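Local coordinates for protein cellobiose 2-epimerase (Ruminococcus albus, PDB 3VW5) that catalyses the reversible epimerization of cellobiose to 4-O-beta-D-glucopyranosyl-D-mannose within an (alpha/alpha)6 barrel, at residues E140-N145 and Y150-A155; I215-D220 and L272-N277. The protein carries 2 engineered substitutions. All coordinates share one frame; numbering follows the deposited sequence.

Interaction 1: residues E140-N145 and Y150-A155; sequences EDIEKN and YGYREA
The phenol ring of Y152 meets the carboxylate of E143 at its edge, with E143 CD lying in the ring plane near the hydroxyl end. The two flat groups are turned 69° apart, so they neither stack nor lie in a common plane. I142 comes at the same ring obliquely: its CG2 methyl is 3.8 Å from Y152 CE1, and the two side chains cross at about a right angle. L185 of helix 179-196 and F207 of helix 199-216 add apolar contacts to Y152.

The polar end of the phenol is anchored by a hydrogen bond from Y152 OH to E143 OE2, 2.6 Å long, received on the syn lone pair of the carboxylate oxygen. The glutamate gets there by a fold in its own chain: the side chain bends about CB-CG (chi2 -67°), which turns the carboxylate toward the tyrosine. One turn of that helix is tied off nearby, where D141 O accepts both the backbone N of N145 and, at 3.2 Å, N145 ND2.

As an example of how a carboxylate at the end of a helix is satisfied, the site is instructive. E143 OE1 forms a salt bridge with R204 NE, OE2 also bonds to Y189 OH, and Y152 OH is engaged by Q208 NE2 as well. With an arginine and two tyrosine hydroxyls sharing the two oxygens, the glutamate is likely to remain ionised, and the helix end is fastened to strand 151-156 through a polar network backed by apolar contacts.

Interaction 2: residues I215-D220 and L272-N277; sequences IVYTPD and LKISHN
In this (alpha/alpha)6 barrel, Y217, just past the end of helix 199-216, packs on I274 and K273 of helix 261-281. It is the first residue to abandon helical backbone angles after helix 199-216, and it directs its side chain at helix 261-281. With CG anti to the backbone N (chi1 175°), the ring reaches I274 and K273.

Y217 and I274 slide past each other in opposite directions. The isoleucine meets the phenol obliquely: I274 CG1 is 3.8 Å from Y217 CE1, and I274 CD1 is 3.9 Å from Y217 CD1. I274 is buried, since L224 of strand 223-228 and D244 and T248 of helix 241-258 also touch it. K273, an exposed residue, crosses the tyrosine at about a right angle, its chain extended beyond CG, and offers methylene carbons to the phenol oxygen instead of its amine.

The hydroxyl finds its polar partner elsewhere, in ND2 of N222, in the turn between strands 217-218 and 223-228. Y217 thus pins that turn while its ring packs against the helix. With an alanine here, the amide of N222 would probably lose its hydroxyl mate and I274 the aromatic ring that covers it.

The backbone that follows doubles back over the ring: P219 N sits 3.8 Å above one face of Y217, offset toward the rim. Beyond the ring, at its tip, Y217 OH lies 3.8 Å from K273 CD.

Overall arrangement
From the N terminus, the chain runs along helix 129-145, turns through strand 147-148 and returns in strand 151-156. Interaction 1 closes this short loop, with four residues between its segments. Helices 179-196 and 199-216 follow, and both send side chains back to interaction 1. Where helix 199-216 ends, interaction 2 opens; it closes on helix 261-281 after 51 intervening residues, enclosing strand 223-228 and helix 241-258. The two contacts are in series, neither nested nor crossing. Although their centres are 26 Å apart, they meet at Y150 CE1 and I215 CD1, 4.3 Å from each other, so the end of helix 199-216 packs against the residues that lead into strand 151-156.

Interaction 1: residues E140-N145 and Y150-A155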
ATOM      1  N   GLU A 140       0.707  10.471 -16.983  1.00 37.18           N
ATOM      2  CA  GLU A 140       1.453  10.769 -18.201  1.00 36.89           C
ATOM      3  C   GLU A 140       2.962  10.720 -17.978  1.00 40.75           C
ATOM      4  O   GLU A 140       3.711  10.176 -18.803  1.00 40.02           O
ATOM      5  CB  GLU A 140       1.039  12.120 -18.780  1.00 35.98           C
ATOM      6  CG  GLU A 140      -0.288  12.056 -19.510  1.00 37.82           C
ATOM      7  CD  GLU A 140      -0.602  13.322 -20.275  1.00 48.58           C
ATOM      8  OE1 GLU A 140      -0.357  14.436 -19.737  1.00 47.73           O
ATOM      9  OE2 GLU A 140      -1.096  13.196 -21.425  1.00 50.10           O
ATOM     10  N   ASP A 141       3.402  11.282 -16.856  1.00 37.61           N
ATOM     11  CA  ASP A 141       4.815  11.280 -16.508  1.00 40.46           C
ATOM     12  C   ASP A 141       5.366   9.869 -16.362  1.00 40.13           C
ATOM     13  O   ASP A 141       6.503   9.615 -16.737  1.00 44.00           O
ATOM     14  CB  ASP A 141       5.075  12.073 -15.221  1.00 43.79           C
ATOM     15  CG  ASP A 141       4.856  13.562 -15.400  1.00 47.64           C
ATOM     16  OD1 ASP A 141       4.671  13.984 -16.570  1.00 50.75           O
ATOM     17  OD2 ASP A 141       4.877  14.306 -14.384  1.00 45.59           O
ATOM     18  N   ILE A 142       4.576   8.956 -15.807  1.00 39.27           N
ATOM     19  CA  ILE A 142       5.051   7.591 -15.606  1.00 40.17           C
ATOM     20  C   ILE A 142       5.226   6.916 -16.954  1.00 38.35           C
ATOM     21  O   ILE A 142       6.243   6.262 -17.217  1.00 40.52           O
ATOM     22  CB  ILE A 142       4.094   6.751 -14.708  1.00 40.56           C
ATOM     23  CG1 ILE A 142       4.293   7.095 -13.232  1.00 39.96           C
ATOM     24  CG2 ILE A 142       4.333   5.260 -14.880  1.00 37.64           C
ATOM     25  CD1 ILE A 142       3.247   6.455 -12.335  1.00 33.73           C
ATOM     26  N   GLU A 143       4.234   7.092 -17.816  1.00 40.08           N
ATOM     27  CA  GLU A 143       4.250   6.449 -19.121  1.00 40.11           C
ATOM     28  C   GLU A 143       5.317   7.044 -20.051  1.00 38.58           C
ATOM     29  O   GLU A 143       5.916   6.328 -20.844  1.00 40.30           O
ATOM     30  CB  GLU A 143       2.868   6.481 -19.756  1.00 35.59           C
ATOM     31  CG  GLU A 143       1.771   5.833 -18.914  1.00 35.75           C
ATOM     32  CD  GLU A 143       1.934   4.332 -18.743  1.00 42.33           C
ATOM     33  OE1 GLU A 143       2.001   3.600 -19.756  1.00 44.42           O
ATOM     34  OE2 GLU A 143       1.983   3.875 -17.581  1.00 41.94           O
ATOM     35  N   LYS A 144       5.572   8.340 -19.932  1.00 37.86           N
ATOM     36  CA  LYS A 144       6.602   8.986 -20.735  1.00 40.90           C
ATOM     37  C   LYS A 144       8.014   8.535 -20.344  1.00 41.82           C
ATOM     38  O   LYS A 144       8.818   8.145 -21.196  1.00 43.77           O
ATOM     39  CB  LYS A 144       6.507  10.506 -20.574  1.00 45.98           C
ATOM     40  CG  LYS A 144       7.243  11.311 -21.645  1.00 41.96           C
ATOM     41  CD  LYS A 144       6.809  10.819 -23.015  1.00 46.78           C
ATOM     42  CE  LYS A 144       6.715  11.947 -24.039  1.00 49.06           C
ATOM     43  NZ  LYS A 144       8.054  12.304 -24.592  1.00 55.67           N
ATOM     44  N   ASN A 145       8.314   8.589 -19.052  1.00 39.03           N
ATOM     45  CA  ASN A 145       9.693   8.487 -18.602  1.00 41.37           C
ATOM     46  C   ASN A 145      10.148   7.156 -18.012  1.00 42.06           C
ATOM     47  O   ASN A 145      11.355   6.913 -17.924  1.00 47.05           O
ATOM     48  CB  ASN A 145      10.025   9.637 -17.637  1.00 44.48           C
ATOM     49  CG  ASN A 145       9.758  11.001 -18.255  1.00 46.80           C
ATOM     50  OD1 ASN A 145      10.526  11.472 -19.089  1.00 50.40           O
ATOM     51  ND2 ASN A 145       8.653  11.628 -17.867  1.00 47.84           N
ATOM     52  N   TYR A 150      10.405  -3.556 -22.296  1.00 40.00           N
ATOM     53  CA  TYR A 150      10.145  -4.787 -21.566  1.00 45.85           C
ATOM     54  C   TYR A 150       9.576  -4.464 -20.189  1.00 45.60           C
ATOM     55  O   TYR A 150       9.783  -5.210 -19.236  1.00 51.55           O
ATOM     56  CB  TYR A 150      11.422  -5.639 -21.462  1.00 46.16           C
ATOM     57  CG  TYR A 150      11.200  -7.129 -21.221  1.00 53.43           C
ATOM     58  CD1 TYR A 150       9.921  -7.658 -21.049  1.00 50.53           C
ATOM     59  CD2 TYR A 150      12.284  -8.010 -21.162  1.00 54.55           C
ATOM     60  CE1 TYR A 150       9.725  -9.013 -20.825  1.00 44.91           C
ATOM     61  CE2 TYR A 150      12.097  -9.368 -20.940  1.00 51.90           C
ATOM     62  CZ  TYR A 150      10.813  -9.863 -20.772  1.00 54.70           C
ATOM     63  OH  TYR A 150      10.627 -11.213 -20.555  1.00 62.25           O
ATOM     64  N   GLY A 151       8.859  -3.347 -20.097  1.00 41.62           N
ATOM     65  CA  GLY A 151       8.155  -2.977 -18.883  1.00 39.37           C
ATOM     66  C   GLY A 151       8.668  -1.722 -18.194  1.00 42.53           C
ATOM     67  O   GLY A 151       9.578  -1.053 -18.674  1.00 42.72           O
ATOM     68  N   TYR A 152       8.081  -1.410 -17.046  1.00 37.15           N
ATOM     69  CA  TYR A 152       8.456  -0.228 -16.289  1.00 35.49           C
ATOM     70  C   TYR A 152       9.806  -0.381 -15.598  1.00 39.74           C
ATOM     71  O   TYR A 152      10.109  -1.437 -15.040  1.00 42.17           O
ATOM     72  CB  TYR A 152       7.374   0.082 -15.243  1.00 34.63           C
ATOM     73  CG  TYR A 152       6.026   0.399 -15.845  1.00 34.44           C
ATOM     74  CD1 TYR A 152       5.706   1.703 -16.231  1.00 34.77           C
ATOM     75  CD2 TYR A 152       5.079  -0.600 -16.052  1.00 34.09           C
ATOM     76  CE1 TYR A 152       4.479   2.001 -16.804  1.00 34.48           C
ATOM     77  CE2 TYR A 152       3.839  -0.304 -16.625  1.00 31.62           C
ATOM     78  CZ  TYR A 152       3.555   0.999 -16.996  1.00 32.57           C
ATOM     79  OH  TYR A 152       2.345   1.313 -17.555  1.00 36.42           O
ATOM     80  N   ARG A 153      10.612   0.680 -15.632  1.00 41.24           N
ATOM     81  CA  ARG A 153      11.804   0.781 -14.791  1.00 41.56           C
ATOM     82  C   ARG A 153      11.488   1.614 -13.556  1.00 39.08           C
ATOM     83  O   ARG A 153      10.582   2.433 -13.580  1.00 42.54           O
ATOM     84  CB  ARG A 153      12.954   1.394 -15.577  1.00 41.14           C
ATOM     85  CG  ARG A 153      13.511   0.449 -16.596  1.00 43.64           C
ATOM     86  CD  ARG A 153      14.726   1.026 -17.252  1.00 49.28           C
ATOM     87  NE  ARG A 153      15.262   0.108 -18.250  1.00 56.24           N
ATOM     88  CZ  ARG A 153      16.360   0.342 -18.962  1.00 57.76           C
ATOM     89  NH1 ARG A 153      17.046   1.471 -18.774  1.00 57.23           N
ATOM     90  NH2 ARG A 153      16.776  -0.550 -19.852  1.00 50.40           N
ATOM     91  N   GLU A 154      12.248   1.429 -12.484  1.00 44.52           N
ATOM     92  CA  GLU A 154      11.786   1.876 -11.165  1.00 45.20           C
ATOM     93  C   GLU A 154      12.459   3.080 -10.491  1.00 40.15           C
ATOM     94  O   GLU A 154      11.790   3.831  -9.786  1.00 42.04           O
ATOM     95  CB  GLU A 154      11.757   0.679 -10.217  1.00 43.46           C
ATOM     96  CG  GLU A 154      11.007  -0.482 -10.842  1.00 45.22           C
ATOM     97  CD  GLU A 154      10.549  -1.503  -9.835  1.00 53.38           C
ATOM     98  OE1 GLU A 154       9.852  -2.462 -10.254  1.00 51.66           O
ATOM     99  OE2 GLU A 154      10.879  -1.351  -8.631  1.00 56.31           O
ATOM    100  N   ALA A 155      13.752   3.282 -10.700  1.00 34.69           N
ATOM    101  CA  ALA A 155      14.453   4.321  -9.957  1.00 36.75           C
ATOM    102  C   ALA A 155      15.287   5.241 -10.837  1.00 36.65           C
ATOM    103  O   ALA A 155      16.074   4.783 -11.654  1.00 41.70           O
ATOM    104  CB  ALA A 155      15.325   3.699  -8.853  1.00 38.77           C
TER

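Interaction 2: residues I215-D220 and L272-N277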
ATOM      1  N   ILE A 215       4.425 -13.196 -15.924  1.00 48.42           N
ATOM      2  CA  ILE A 215       5.802 -13.182 -15.448  1.00 42.55           C
ATOM      3  C   ILE A 215       5.951 -13.461 -13.954  1.00 43.81           C
ATOM      4  O   ILE A 215       6.734 -14.317 -13.551  1.00 45.35           O
ATOM      5  CB  ILE A 215       6.498 -11.853 -15.750  1.00 41.90           C
ATOM      6  CG1 ILE A 215       6.344 -11.488 -17.229  1.00 43.29           C
ATOM      7  CG2 ILE A 215       7.950 -11.952 -15.372  1.00 36.05           C
ATOM      8  CD1 ILE A 215       7.120 -10.254 -17.648  1.00 37.57           C
ATOM      9  N   VAL A 216       5.212 -12.738 -13.128  1.00 36.76           N
ATOM     10  CA  VAL A 216       5.517 -12.752 -11.711  1.00 38.94           C
ATOM     11  C   VAL A 216       4.918 -13.954 -10.972  1.00 38.60           C
ATOM     12  O   VAL A 216       5.558 -14.517 -10.085  1.00 37.81           O
ATOM     13  CB  VAL A 216       5.295 -11.344 -11.037  1.00 37.83           C
ATOM     14  CG1 VAL A 216       4.801 -10.371 -12.047  1.00 38.77           C
ATOM     15  CG2 VAL A 216       4.388 -11.395  -9.802  1.00 37.62           C
ATOM     16  N   TYR A 217       3.711 -14.356 -11.363  1.00 41.77           N
ATOM     17  CA  TYR A 217       3.063 -15.539 -10.803  1.00 37.42           C
ATOM     18  C   TYR A 217       3.844 -16.818 -11.152  1.00 39.28           C
ATOM     19  O   TYR A 217       4.272 -17.009 -12.280  1.00 40.31           O
ATOM     20  CB  TYR A 217       1.614 -15.625 -11.295  1.00 35.97           C
ATOM     21  CG  TYR A 217       0.882 -16.878 -10.868  1.00 40.98           C
ATOM     22  CD1 TYR A 217       0.662 -17.158  -9.528  1.00 40.90           C
ATOM     23  CD2 TYR A 217       0.411 -17.786 -11.807  1.00 43.68           C
ATOM     24  CE1 TYR A 217      -0.004 -18.311  -9.134  1.00 39.35           C
ATOM     25  CE2 TYR A 217      -0.252 -18.936 -11.423  1.00 44.16           C
ATOM     26  CZ  TYR A 217      -0.458 -19.187 -10.083  1.00 44.76           C
ATOM     27  OH  TYR A 217      -1.110 -20.328  -9.687  1.00 49.17           O
ATOM     28  N   THR A 218       4.044 -17.680 -10.166  1.00 42.42           N
ATOM     29  CA  THR A 218       4.714 -18.954 -10.392  1.00 41.78           C
ATOM     30  C   THR A 218       3.679 -20.072 -10.279  1.00 48.91           C
ATOM     31  O   THR A 218       3.279 -20.455  -9.176  1.00 46.94           O
ATOM     32  CB  THR A 218       5.856 -19.156  -9.391  1.00 40.71           C
ATOM     33  OG1 THR A 218       6.624 -17.947  -9.309  1.00 42.99           O
ATOM     34  CG2 THR A 218       6.756 -20.281  -9.825  1.00 32.81           C
ATOM     35  N   PRO A 219       3.220 -20.586 -11.429  1.00 51.85           N
ATOM     36  CA  PRO A 219       2.092 -21.526 -11.436  1.00 51.25           C
ATOM     37  C   PRO A 219       2.295 -22.827 -10.643  1.00 54.84           C
ATOM     38  O   PRO A 219       1.320 -23.287 -10.035  1.00 58.44           O
ATOM     39  CB  PRO A 219       1.866 -21.803 -12.924  1.00 44.44           C
ATOM     40  CG  PRO A 219       3.101 -21.342 -13.607  1.00 52.03           C
ATOM     41  CD  PRO A 219       3.649 -20.225 -12.791  1.00 47.59           C
ATOM     42  N   ASP A 220       3.496 -23.405 -10.622  1.00 46.61           N
ATOM     43  CA  ASP A 220       3.653 -24.709  -9.975  1.00 56.50           C
ATOM     44  C   ASP A 220       3.852 -24.560  -8.481  1.00 57.55           C
ATOM     45  O   ASP A 220       4.045 -25.534  -7.771  1.00 60.90           O
ATOM     46  CB  ASP A 220       4.819 -25.492 -10.568  1.00 63.53           C
ATOM     47  CG  ASP A 220       6.142 -24.820 -10.306  1.00 74.71           C
ATOM     48  OD1 ASP A 220       6.211 -23.589 -10.559  1.00 73.45           O
ATOM     49  OD2 ASP A 220       7.099 -25.497  -9.832  1.00 73.60           O
ATOM     50  N   LEU A 272      -7.319 -17.007  -5.838  1.00 45.43           N
ATOM     51  CA  LEU A 272      -7.700 -18.053  -4.896  1.00 42.79           C
ATOM     52  C   LEU A 272      -6.545 -19.037  -4.681  1.00 48.79           C
ATOM     53  O   LEU A 272      -6.266 -19.445  -3.549  1.00 48.00           O
ATOM     54  CB  LEU A 272      -8.950 -18.793  -5.373  1.00 41.59           C
ATOM     55  CG  LEU A 272     -10.286 -18.291  -4.812  1.00 49.79           C
ATOM     56  CD1 LEU A 272     -11.444 -19.060  -5.404  1.00 46.50           C
ATOM     57  CD2 LEU A 272     -10.319 -18.388  -3.301  1.00 44.77           C
ATOM     58  N   LYS A 273      -5.866 -19.420  -5.761  1.00 42.64           N
ATOM     59  CA  LYS A 273      -4.789 -20.385  -5.627  1.00 45.12           C
ATOM     60  C   LYS A 273      -3.699 -19.821  -4.740  1.00 44.55           C
ATOM     61  O   LYS A 273      -3.124 -20.535  -3.925  1.00 47.59           O
ATOM     62  CB  LYS A 273      -4.213 -20.777  -6.989  1.00 47.42           C
ATOM     63  CG  LYS A 273      -4.993 -21.864  -7.696  1.00 45.92           C
ATOM     64  CD  LYS A 273      -4.423 -22.131  -9.060  1.00 48.23           C
ATOM     65  CE  LYS A 273      -5.474 -22.746  -9.967  1.00 55.99           C
ATOM     66  NZ  LYS A 273      -5.032 -22.700 -11.396  1.00 62.50           N
ATOM     67  N   ILE A 274      -3.422 -18.535  -4.913  1.00 41.09           N
ATOM     68  CA  ILE A 274      -2.432 -17.842  -4.103  1.00 45.95           C
ATOM     69  C   ILE A 274      -2.942 -17.733  -2.667  1.00 44.84           C
ATOM     70  O   ILE A 274      -2.194 -17.944  -1.724  1.00 41.53           O
ATOM     71  CB  ILE A 274      -2.117 -16.445  -4.684  1.00 45.94           C
ATOM     72  CG1 ILE A 274      -1.616 -16.586  -6.130  1.00 38.85           C
ATOM     73  CG2 ILE A 274      -1.121 -15.685  -3.786  1.00 38.17           C
ATOM     74  CD1 ILE A 274      -1.475 -15.283  -6.860  1.00 39.35           C
ATOM     75  N   SER A 275      -4.224 -17.416  -2.516  1.00 44.32           N
ATOM     76  CA  SER A 275      -4.846 -17.366  -1.203  1.00 42.07           C
ATOM     77  C   SER A 275      -4.719 -18.677  -0.444  1.00 45.93           C
ATOM     78  O   SER A 275      -4.364 -18.684   0.738  1.00 47.14           O
ATOM     79  CB  SER A 275      -6.316 -17.013  -1.327  1.00 42.77           C
ATOM     80  OG  SER A 275      -6.472 -15.617  -1.405  1.00 48.19           O
ATOM     81  N   HIS A 276      -5.037 -19.788  -1.101  1.00 44.54           N
ATOM     82  CA  HIS A 276      -4.983 -21.063  -0.405  1.00 46.65           C
ATOM     83  C   HIS A 276      -3.563 -21.348   0.003  1.00 46.19           C
ATOM     84  O   HIS A 276      -3.320 -21.795   1.122  1.00 49.54           O
ATOM     85  CB  HIS A 276      -5.543 -22.225  -1.244  1.00 45.21           C
ATOM     86  CG  HIS A 276      -7.036 -22.335  -1.184  1.00 50.79           C
ATOM     87  ND1 HIS A 276      -7.699 -22.804  -0.061  1.00 49.98           N
ATOM     88  CD2 HIS A 276      -7.996 -22.001  -2.092  1.00 51.19           C
ATOM     89  CE1 HIS A 276      -9.015 -22.767  -0.294  1.00 56.35           C
ATOM     90  NE2 HIS A 276      -9.218 -22.292  -1.519  1.00 48.06           N
ATOM     91  N   ASN A 277      -2.629 -21.073  -0.901  1.00 42.97           N
ATOM     92  CA  ASN A 277      -1.220 -21.292  -0.611  1.00 40.84           C
ATOM     93  C   ASN A 277      -0.753 -20.538   0.632  1.00 44.47           C
ATOM     94  O   ASN A 277      -0.144 -21.128   1.518  1.00 42.77           O
ATOM     95  CB  ASN A 277      -0.339 -20.929  -1.796  1.00 40.84           C
ATOM     96  CG  ASN A 277       1.033 -21.561  -1.695  1.00 48.81           C
ATOM     97  OD1 ASN A 277       1.149 -22.771  -1.492  1.00 51.06           O
ATOM     98  ND2 ASN A 277       2.080 -20.748  -1.809  1.00 43.55           N
TER